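Endoglucanase (Clostridium thermocellum, PDB 2YIK) probably acts as an endoglucanase of glycoside hydrolase family 9, hydrolysing beta-1,4-glucosidic bonds within cellulose chains. Local coordinates at residues 107-112 / 165-170; 54-59 / 74-79; 84-89 / 206-211; 181-186 / 267-272. One frame throughout, in Å; residues are numbered along the deposited sequence.

In the fold
All four contacts lie in the family 9 catalytic domain. Contact 2 comes first and closes the short loop from 54 to 79, which carries three of the four zinc ligands. Contact 3 closes the long excursion from 84 to 211. Contact 1 (107-112 with 165-170) falls wholly within that excursion and joins a calcium-bound strand and its following loop to the end of helix 151-167. Contact 4 opens at 181, inside the same excursion, and closes at 267-272, so it crosses contact 3. Strand 177-184 is the common neighbour of strands 169-171 and 206-209, and so joins contacts 1, 3 and 4. Backbone bonds from V108 and V110 tie contact 1 to contact 2.

Contact 1 (107-112 / 165-170); sequences KVDVSG and FMRCTF. With CA (calcium ion), chain D.
The C-terminal end of helix 151-167, in the helical catalytic domain of family 9, meets the loop after strand 107-108 through R167 and S111. R167 NH2 donates to S111 O at 3.0 Å, with an N-H...O angle of 151° and the acceptor near the guanidinium plane. NE adds a weak bond to the same oxygen. The R167 chain bends at chi3 (-58°), which turns NE towards the S111 carbonyl. The CA of G112 lies beside NH2.

The loop itself is shaped by an Asx turn. D109 OD1 accepts from S111 N at 2.9 Å, nearly in line with its C-O bond. It also accepts from S111 OG at 2.7 Å, on its syn lone pair. A water joins the two backbones, donating to D109 O at 2.6 Å and to R167 O at 2.7 Å. R167 O also sits above one face of the F170 ring, offset toward the rim.

The rest of the contact is apolar. C168 SG touches V110 CB at 4.1 Å, and F170 CZ reaches V108 CB at 4.2 Å. V110 CG1 lies at the edge of the same ring. At the start of 107-112, K107 O binds calcium at 2.4 Å, with D101, D103 and D105 as further ligands.

Across this contact the R167 guanidinium bonds a backbone carbonyl and no carboxylate. D109 OD2 is near it but not in contact, and may add a favourable electrostatic term. The water gives the carbonyls of D109 and R167 a shared donor where the two backbones do not bond directly.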
# COMPACT_ATOMS: atom_id res chain seq x y z
N LYS A 107 20.00 -6.16 -21.22
CA LYS A 107 18.91 -5.34 -20.71
C LYS A 107 18.04 -6.11 -19.72
O LYS A 107 17.98 -7.33 -19.78
CB LYS A 107 18.06 -4.84 -21.88
CG LYS A 107 18.77 -3.81 -22.75
CD LYS A 107 18.42 -3.97 -24.21
CE LYS A 107 19.01 -2.84 -25.07
NZ LYS A 107 20.09 -2.10 -24.36
N VAL A 108 17.40 -5.42 -18.79
CA VAL A 108 16.52 -6.12 -17.86
C VAL A 108 15.16 -5.43 -17.91
O VAL A 108 15.06 -4.25 -18.27
CB VAL A 108 17.06 -6.10 -16.41
CG1 VAL A 108 18.38 -6.86 -16.35
CG2 VAL A 108 17.21 -4.68 -15.93
N ASP A 109 14.12 -6.17 -17.55
CA ASP A 109 12.76 -5.65 -17.56
C ASP A 109 12.26 -5.30 -16.16
O ASP A 109 11.94 -6.19 -15.36
CB ASP A 109 11.84 -6.69 -18.21
CG ASP A 109 10.40 -6.20 -18.33
OD1 ASP A 109 10.10 -5.06 -17.91
OD2 ASP A 109 9.57 -6.98 -18.85
N VAL A 110 12.21 -4.01 -15.84
CA VAL A 110 11.71 -3.58 -14.54
C VAL A 110 10.47 -2.71 -14.76
O VAL A 110 10.21 -1.76 -14.01
CB VAL A 110 12.77 -2.79 -13.72
CG1 VAL A 110 13.90 -3.73 -13.30
CG2 VAL A 110 13.31 -1.64 -14.52
N SER A 111 9.72 -3.05 -15.80
CA SER A 111 8.50 -2.33 -16.15
C SER A 111 7.31 -2.89 -15.38
O SER A 111 7.36 -3.98 -14.82
CB SER A 111 8.23 -2.46 -17.65
OG SER A 111 7.76 -3.76 -17.98
N GLY A 112 6.23 -2.12 -15.37
CA GLY A 112 5.02 -2.54 -14.68
C GLY A 112 4.78 -1.80 -13.38
O GLY A 112 5.44 -0.82 -13.08
N PHE A 165 6.54 -6.88 -8.65
CA PHE A 165 7.50 -7.26 -7.62
C PHE A 165 8.26 -8.52 -8.05
O PHE A 165 9.49 -8.58 -7.98
CB PHE A 165 6.80 -7.53 -6.27
CG PHE A 165 6.05 -6.34 -5.71
CD1 PHE A 165 6.52 -5.04 -5.88
CD2 PHE A 165 4.88 -6.54 -4.97
CE1 PHE A 165 5.84 -3.96 -5.32
CE2 PHE A 165 4.19 -5.47 -4.41
CZ PHE A 165 4.67 -4.17 -4.58
N MET A 166 7.53 -9.52 -8.51
CA MET A 166 8.16 -10.77 -8.94
C MET A 166 9.14 -10.60 -10.09
O MET A 166 10.24 -11.17 -10.05
CB MET A 166 7.09 -11.82 -9.25
CG MET A 166 6.41 -12.33 -7.97
SD MET A 166 5.22 -13.68 -8.11
CE MET A 166 3.71 -12.78 -8.49
N ARG A 167 8.77 -9.84 -11.11
CA ARG A 167 9.66 -9.59 -12.25
C ARG A 167 10.92 -8.86 -11.78
O ARG A 167 12.00 -9.02 -12.34
CB ARG A 167 8.97 -8.73 -13.32
CG ARG A 167 8.02 -9.45 -14.25
CD ARG A 167 7.65 -8.56 -15.44
NE ARG A 167 7.03 -7.32 -14.98
CZ ARG A 167 5.74 -7.18 -14.71
NH1 ARG A 167 4.91 -8.20 -14.86
NH2 ARG A 167 5.29 -6.02 -14.27
N CYS A 168 10.77 -8.05 -10.73
CA CYS A 168 11.89 -7.28 -10.20
C CYS A 168 12.76 -8.05 -9.21
O CYS A 168 13.78 -7.55 -8.73
CB CYS A 168 11.37 -5.99 -9.54
SG CYS A 168 10.81 -4.74 -10.74
N THR A 169 12.35 -9.27 -8.89
CA THR A 169 13.11 -10.10 -7.98
C THR A 169 13.93 -11.07 -8.83
O THR A 169 13.38 -12.01 -9.40
CB THR A 169 12.20 -10.90 -7.02
OG1 THR A 169 11.31 -10.01 -6.35
CG2 THR A 169 13.05 -11.65 -5.99
N PHE A 170 15.23 -10.81 -8.91
CA PHE A 170 16.14 -11.64 -9.69
C PHE A 170 16.71 -12.73 -8.78
O PHE A 170 17.49 -12.45 -7.86
CB PHE A 170 17.24 -10.76 -10.27
CG PHE A 170 16.72 -9.70 -11.20
CD1 PHE A 170 16.22 -8.50 -10.70
CD2 PHE A 170 16.63 -9.94 -12.57
CE1 PHE A 170 15.64 -7.56 -11.54
CE2 PHE A 170 16.05 -9.00 -13.42
CZ PHE A 170 15.55 -7.81 -12.90
CA CA D . 17.67 -9.45 -20.87
O HOH W 1 12.35 -8.70 -15.02

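Contact 2 (54-59 / 74-79); sequences NMCGTG and VYDARL. With ZN (zinc ion), chain E.
T58 CG2 packs on the side chain of V74, 3.8 Å from V74 CG1, and the two side chains cross obliquely. This joins the loop after helix 49-54 to a short 3-10 turn, beside the zinc site of the catalytic domain. C56 SG binds the zinc ion at 2.4 Å, and C72, H73 and H115 complete the site. SG stands anti to the backbone N of C56 (chi1 -179°), which points it at the metal.

No hydrogen bond passes directly between 54-59 and 74-79. The T58 methyl also reaches A77 CB, at 4.3 Å, and V74 CG1 lies near the G57 carbonyl. The 3-10 turn is held by A77 N to V74 O at 3.0 Å and by R78 N to Y75 O. Just before it, C72 is bonded to G57 through the backbone. One ligand, C56, lies within 54-59, and C72 and H73 come directly before 74-79.

D76 comes from the second segment with its carboxylate turned to the thiolate side. Its OD1 makes a salt bridge with R204, while K122 is a long, weak partner of OD2. D76 OD2 ends 4.0 Å from C56 SG, a contact without a hydrogen bond.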
# COMPACT_ATOMS: atom_id res chain seq x y z
N ASN A 54 -2.80 5.10 -12.39
CA ASN A 54 -1.36 5.08 -12.14
C ASN A 54 -0.62 3.86 -12.68
O ASN A 54 0.57 3.71 -12.43
CB ASN A 54 -1.06 5.21 -10.64
CG ASN A 54 -1.12 6.65 -10.14
OD1 ASN A 54 -0.42 7.03 -9.19
ND2 ASN A 54 -1.97 7.45 -10.75
N MET A 55 -1.31 2.99 -13.40
CA MET A 55 -0.64 1.82 -13.96
C MET A 55 0.49 2.27 -14.89
O MET A 55 0.37 3.23 -15.64
CB MET A 55 -1.64 0.94 -14.71
CG MET A 55 -2.58 0.21 -13.77
SD MET A 55 -3.75 -0.87 -14.59
CE MET A 55 -4.32 -1.85 -13.19
N CYS A 56 1.60 1.54 -14.82
CA CYS A 56 2.80 1.88 -15.58
C CYS A 56 3.32 0.70 -16.40
O CYS A 56 3.04 -0.45 -16.09
CB CYS A 56 3.86 2.36 -14.57
SG CYS A 56 5.46 2.87 -15.20
N GLY A 57 4.06 1.00 -17.47
CA GLY A 57 4.64 -0.06 -18.28
C GLY A 57 3.95 -0.47 -19.57
O GLY A 57 3.14 0.26 -20.13
N THR A 58 4.29 -1.68 -20.01
CA THR A 58 3.76 -2.25 -21.24
C THR A 58 2.40 -2.93 -21.08
O THR A 58 1.81 -3.39 -22.06
CB THR A 58 4.75 -3.28 -21.83
OG1 THR A 58 4.99 -4.32 -20.87
CG2 THR A 58 6.06 -2.61 -22.17
N GLY A 59 1.90 -3.00 -19.86
CA GLY A 59 0.61 -3.65 -19.67
C GLY A 59 -0.55 -2.73 -19.32
O GLY A 59 -1.60 -3.22 -18.91
N VAL A 74 7.75 2.55 -21.39
CA VAL A 74 8.01 1.20 -21.86
C VAL A 74 9.50 0.90 -21.95
O VAL A 74 9.89 -0.26 -22.02
CB VAL A 74 7.30 0.93 -23.22
CG1 VAL A 74 5.79 1.12 -23.07
CG2 VAL A 74 7.86 1.85 -24.31
N TYR A 75 10.35 1.92 -21.94
CA TYR A 75 11.78 1.66 -21.99
C TYR A 75 12.26 1.03 -20.67
O TYR A 75 13.39 0.55 -20.59
CB TYR A 75 12.60 2.92 -22.32
CG TYR A 75 12.22 4.18 -21.57
CD1 TYR A 75 11.09 4.92 -21.95
CD2 TYR A 75 13.01 4.67 -20.53
CE1 TYR A 75 10.78 6.13 -21.31
CE2 TYR A 75 12.71 5.87 -19.89
CZ TYR A 75 11.59 6.60 -20.29
OH TYR A 75 11.30 7.80 -19.68
N ASP A 76 11.39 1.04 -19.66
CA ASP A 76 11.69 0.43 -18.36
C ASP A 76 11.89 -1.06 -18.60
O ASP A 76 12.64 -1.73 -17.88
CB ASP A 76 10.51 0.55 -17.38
CG ASP A 76 10.33 1.95 -16.80
OD1 ASP A 76 11.20 2.82 -17.01
OD2 ASP A 76 9.30 2.15 -16.11
N ALA A 77 11.20 -1.57 -19.62
CA ALA A 77 11.26 -2.99 -19.97
C ALA A 77 12.58 -3.39 -20.63
O ALA A 77 12.84 -4.58 -20.83
CB ALA A 77 10.09 -3.35 -20.88
N ARG A 78 13.41 -2.41 -20.96
CA ARG A 78 14.70 -2.66 -21.59
C ARG A 78 15.76 -1.82 -20.91
O ARG A 78 16.56 -1.16 -21.59
CB ARG A 78 14.67 -2.28 -23.07
CG ARG A 78 13.75 -3.09 -23.95
CD ARG A 78 13.07 -2.12 -24.92
NE ARG A 78 13.81 -0.85 -25.00
CZ ARG A 78 13.29 0.31 -25.39
NH1 ARG A 78 12.01 0.38 -25.74
NH2 ARG A 78 14.05 1.41 -25.40
N LEU A 79 15.77 -1.81 -19.58
CA LEU A 79 16.76 -1.05 -18.83
C LEU A 79 18.16 -1.63 -19.08
O LEU A 79 18.36 -2.83 -18.91
CB LEU A 79 16.46 -1.12 -17.34
CG LEU A 79 17.43 -0.35 -16.44
CD1 LEU A 79 17.27 1.14 -16.69
CD2 LEU A 79 17.15 -0.66 -14.98
ZN ZN E . 4.63 4.77 -16.46

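Contact 3 (84-89 / 206-211); sequences QNTNMS and GWFITK
N87 OD1 accepts from F208 N at 2.7 Å, nearly straight at 172°. CG of N87 lies between its own backbone N and carbonyl carbon (chi1 74°), and this sets CG toward the strand, where OD1 meets the F208 N-H. The other end of the amide, ND2, meets the edge of the W207 ring at CE3, 3.8 Å away. Amide and ring planes are steeply inclined.

M88 supplies the main apolar contact. Its chain bends at chi3 (-82°), which sets CE over the centre of the F208 ring, 3.4 Å from the centroid. This is a CH-pi contact. SD is placed obliquely to the same ring, a Met-aromatic contact. T86 CB approaches F208 CE1 at 3.7 Å.

T86 OG1 accepts from M88 N at 3.2 Å, an ST turn, and is also bonded to D82 O. On the backbone, G206 N donates to N85 O at 3.0 Å. A water bridges N87 O and F208 O. T210 OG1 is buried here without a polar partner.

Residues 85-88 run almost parallel to 206-210. Strand 206-209 pairs antiparallel with 177-184, and W207 NE1 bonds G185 O just past the end of 177-184. The M88 side chain also packs on I93 and L100 of helix 90-100.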
# COMPACT_ATOMS: atom_id res chain seq x y z
N GLN A 84 25.47 2.63 -14.46
CA GLN A 84 24.94 3.98 -14.57
C GLN A 84 23.42 3.91 -14.70
O GLN A 84 22.70 4.68 -14.06
CB GLN A 84 25.53 4.73 -15.77
CG GLN A 84 26.97 5.24 -15.58
CD GLN A 84 28.03 4.16 -15.81
OE1 GLN A 84 27.89 3.32 -16.71
NE2 GLN A 84 29.11 4.19 -15.01
N ASN A 85 22.93 2.98 -15.51
CA ASN A 85 21.49 2.85 -15.67
C ASN A 85 20.88 2.13 -14.48
O ASN A 85 19.66 2.16 -14.29
CB ASN A 85 21.14 2.14 -16.98
CG ASN A 85 21.36 3.04 -18.19
OD1 ASN A 85 22.35 2.91 -18.92
ND2 ASN A 85 20.43 3.97 -18.41
N THR A 86 21.71 1.47 -13.69
CA THR A 86 21.25 0.80 -12.47
C THR A 86 22.24 1.29 -11.41
O THR A 86 23.21 1.96 -11.75
CB THR A 86 21.33 -0.75 -12.53
OG1 THR A 86 22.69 -1.16 -12.33
CG2 THR A 86 20.83 -1.27 -13.87
N ASN A 87 22.00 0.96 -10.15
CA ASN A 87 22.92 1.39 -9.11
C ASN A 87 23.70 0.22 -8.53
O ASN A 87 24.18 0.27 -7.40
CB ASN A 87 22.17 2.14 -8.01
CG ASN A 87 21.37 1.22 -7.12
OD1 ASN A 87 20.85 0.20 -7.57
ND2 ASN A 87 21.26 1.59 -5.85
N MET A 88 23.81 -0.85 -9.31
CA MET A 88 24.60 -2.01 -8.89
C MET A 88 26.01 -1.72 -9.39
O MET A 88 26.19 -1.05 -10.41
CB MET A 88 24.08 -3.30 -9.53
CG MET A 88 22.76 -3.79 -8.95
SD MET A 88 22.14 -5.26 -9.80
CE MET A 88 21.35 -4.50 -11.24
N SER A 89 27.02 -2.20 -8.66
CA SER A 89 28.42 -1.99 -9.02
C SER A 89 28.83 -2.81 -10.24
O SER A 89 28.16 -3.78 -10.59
CB SER A 89 29.32 -2.37 -7.84
OG SER A 89 29.32 -3.77 -7.62
N GLY A 206 17.27 2.40 -12.56
CA GLY A 206 16.73 1.27 -11.83
C GLY A 206 17.58 1.13 -10.58
O GLY A 206 18.80 1.06 -10.66
N TRP A 207 16.95 1.11 -9.41
CA TRP A 207 17.71 0.99 -8.17
C TRP A 207 17.45 -0.41 -7.61
O TRP A 207 16.31 -0.87 -7.52
CB TRP A 207 17.30 2.10 -7.18
CG TRP A 207 17.26 3.49 -7.81
CD1 TRP A 207 16.33 3.95 -8.69
CD2 TRP A 207 18.17 4.58 -7.58
NE1 TRP A 207 16.59 5.26 -9.03
CE2 TRP A 207 17.71 5.67 -8.36
CE3 TRP A 207 19.31 4.75 -6.79
CZ2 TRP A 207 18.37 6.91 -8.37
CZ3 TRP A 207 19.96 5.99 -6.80
CH2 TRP A 207 19.49 7.05 -7.59
N PHE A 208 18.54 -1.08 -7.24
CA PHE A 208 18.47 -2.46 -6.77
C PHE A 208 19.02 -2.71 -5.38
O PHE A 208 20.02 -2.11 -4.99
CB PHE A 208 19.24 -3.38 -7.73
CG PHE A 208 18.70 -3.41 -9.14
CD1 PHE A 208 18.77 -2.28 -9.95
CD2 PHE A 208 18.15 -4.57 -9.66
CE1 PHE A 208 18.28 -2.31 -11.25
CE2 PHE A 208 17.66 -4.61 -10.96
CZ PHE A 208 17.73 -3.48 -11.76
N ILE A 209 18.37 -3.61 -4.64
CA ILE A 209 18.87 -4.00 -3.33
C ILE A 209 19.69 -5.26 -3.61
O ILE A 209 19.28 -6.13 -4.38
CB ILE A 209 17.76 -4.34 -2.31
CG1 ILE A 209 17.09 -3.06 -1.82
CG2 ILE A 209 18.36 -5.05 -1.09
CD1 ILE A 209 15.66 -2.93 -2.26
N THR A 210 20.84 -5.33 -2.97
CA THR A 210 21.80 -6.40 -3.13
C THR A 210 22.26 -6.83 -1.73
O THR A 210 21.99 -6.12 -0.76
CB THR A 210 22.96 -5.81 -3.98
OG1 THR A 210 22.80 -6.20 -5.35
CG2 THR A 210 24.29 -6.20 -3.46
N LYS A 211 22.93 -7.97 -1.62
CA LYS A 211 23.40 -8.41 -0.31
C LYS A 211 24.53 -7.49 0.19
O LYS A 211 24.93 -7.56 1.35
CB LYS A 211 23.91 -9.84 -0.38
CG LYS A 211 25.32 -9.98 -0.97
CD LYS A 211 25.65 -11.44 -1.27
CE LYS A 211 25.61 -12.30 -0.02
NZ LYS A 211 26.91 -12.25 0.72
O HOH W 2 22.81 -1.50 -5.13

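Contact 4 (181-186 / 267-272); sequences CHQVGD and DGPKGY
Q183 NE2 donates to G268 O at 2.7 Å and to G185 O at 3.1 Å. Q183 sits in the beta bulge of strand 177-184, part of the small antiparallel sheet, where it and H182 both face W207. The bond to G185 O is straight, at 179°, and both acceptors lie in the plane of the amide. NE2 stands well above the carbonyl plane of G268. The two bonds fix the rotation of the amide. The Q183 chain leaves with CG anti to the backbone N (chi1 -178°) and stays extended to CD, so it spans the gap to the loop 267-272.

H182, the other residue of this classic bulge, also turns its ring to the loop. D267 O lies at the ring edge, near its plane, and takes a weak bond from NE2 of H182 at 3.4 Å. The D267 carboxylate is bound elsewhere, to K213.

D186 is the N-cap of helix 187-190, with OD1 accepting from D188 N. The D186 and K270 side chains cross at about a right angle. The salt bridge is long, 3.7 Å from D186 OD2 to K270 NZ. A water completes the link between the segments, donating to D186 OD1 at 2.7 Å and to G268 O at 2.9 Å.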
# COMPACT_ATOMS: atom_id res chain seq x y z
N CYS A 181 14.89 -5.04 -7.71
CA CYS A 181 14.75 -3.66 -8.16
C CYS A 181 13.56 -3.08 -7.40
O CYS A 181 12.42 -3.49 -7.60
CB CYS A 181 14.48 -3.57 -9.66
SG CYS A 181 14.22 -1.86 -10.22
N HIS A 182 13.85 -2.11 -6.54
CA HIS A 182 12.83 -1.49 -5.72
C HIS A 182 12.37 -0.12 -6.22
O HIS A 182 11.38 0.41 -5.73
CB HIS A 182 13.34 -1.33 -4.29
CG HIS A 182 14.47 -0.36 -4.16
ND1 HIS A 182 15.79 -0.70 -4.35
CD2 HIS A 182 14.47 0.97 -3.88
CE1 HIS A 182 16.55 0.36 -4.20
NE2 HIS A 182 15.78 1.39 -3.91
N GLN A 183 13.08 0.45 -7.19
CA GLN A 183 12.71 1.78 -7.68
C GLN A 183 13.13 2.01 -9.13
O GLN A 183 14.22 1.62 -9.55
CB GLN A 183 13.35 2.85 -6.78
CG GLN A 183 13.04 4.30 -7.12
CD GLN A 183 13.74 5.28 -6.18
OE1 GLN A 183 13.75 5.09 -4.96
NE2 GLN A 183 14.31 6.34 -6.74
N VAL A 184 12.24 2.63 -9.89
CA VAL A 184 12.52 2.96 -11.28
C VAL A 184 12.18 4.45 -11.38
O VAL A 184 11.07 4.87 -11.08
CB VAL A 184 11.63 2.15 -12.25
CG1 VAL A 184 11.94 2.54 -13.69
CG2 VAL A 184 11.86 0.64 -12.05
N GLY A 185 13.17 5.24 -11.77
CA GLY A 185 12.94 6.67 -11.85
C GLY A 185 13.64 7.35 -10.68
O GLY A 185 14.19 6.68 -9.81
N ASP A 186 13.57 8.68 -10.65
CA ASP A 186 14.21 9.49 -9.62
C ASP A 186 13.40 10.77 -9.43
O ASP A 186 13.16 11.50 -10.39
CB ASP A 186 15.63 9.85 -10.09
CG ASP A 186 16.44 10.60 -9.05
OD1 ASP A 186 15.85 11.09 -8.06
OD2 ASP A 186 17.67 10.70 -9.22
N ASP A 267 20.46 5.91 -2.06
CA ASP A 267 20.32 4.71 -2.88
C ASP A 267 18.95 4.61 -3.48
O ASP A 267 18.42 3.53 -3.74
CB ASP A 267 20.66 3.47 -2.05
CG ASP A 267 22.06 3.54 -1.47
OD1 ASP A 267 22.97 4.02 -2.18
OD2 ASP A 267 22.27 3.11 -0.31
N GLY A 268 18.38 5.80 -3.69
CA GLY A 268 17.07 5.89 -4.34
C GLY A 268 15.91 6.71 -3.81
O GLY A 268 15.42 7.57 -4.59
N PRO A 269 15.55 6.69 -2.53
CA PRO A 269 14.40 7.57 -2.41
C PRO A 269 14.54 9.00 -1.97
O PRO A 269 13.50 9.78 -2.04
CB PRO A 269 13.53 6.82 -1.46
CG PRO A 269 14.46 6.14 -0.49
CD PRO A 269 15.80 5.90 -1.31
N LYS A 270 15.83 9.36 -1.78
CA LYS A 270 16.46 10.49 -1.12
C LYS A 270 15.45 11.24 -0.28
O LYS A 270 15.39 10.76 0.91
CB LYS A 270 17.49 11.40 -2.03
CG LYS A 270 17.87 10.83 -3.40
CD LYS A 270 17.57 11.94 -4.40
CE LYS A 270 17.93 11.49 -5.80
NZ LYS A 270 19.24 10.80 -5.87
N GLY A 271 14.84 12.40 -0.57
CA GLY A 271 14.04 12.89 0.49
C GLY A 271 12.56 12.63 0.32
O GLY A 271 11.74 13.09 1.12
N TYR A 272 12.21 11.86 -0.70
CA TYR A 272 10.82 11.58 -1.01
C TYR A 272 10.16 10.57 -0.08
O TYR A 272 9.01 10.75 0.32
CB TYR A 272 10.72 11.15 -2.48
CG TYR A 272 11.37 12.15 -3.40
CD1 TYR A 272 10.77 13.39 -3.65
CD2 TYR A 272 12.63 11.91 -3.96
CE1 TYR A 272 11.40 14.36 -4.42
CE2 TYR A 272 13.27 12.88 -4.73
CZ TYR A 272 12.65 14.11 -4.95
OH TYR A 272 13.27 15.09 -5.69
O HOH W 3 14.49 9.78 -6.18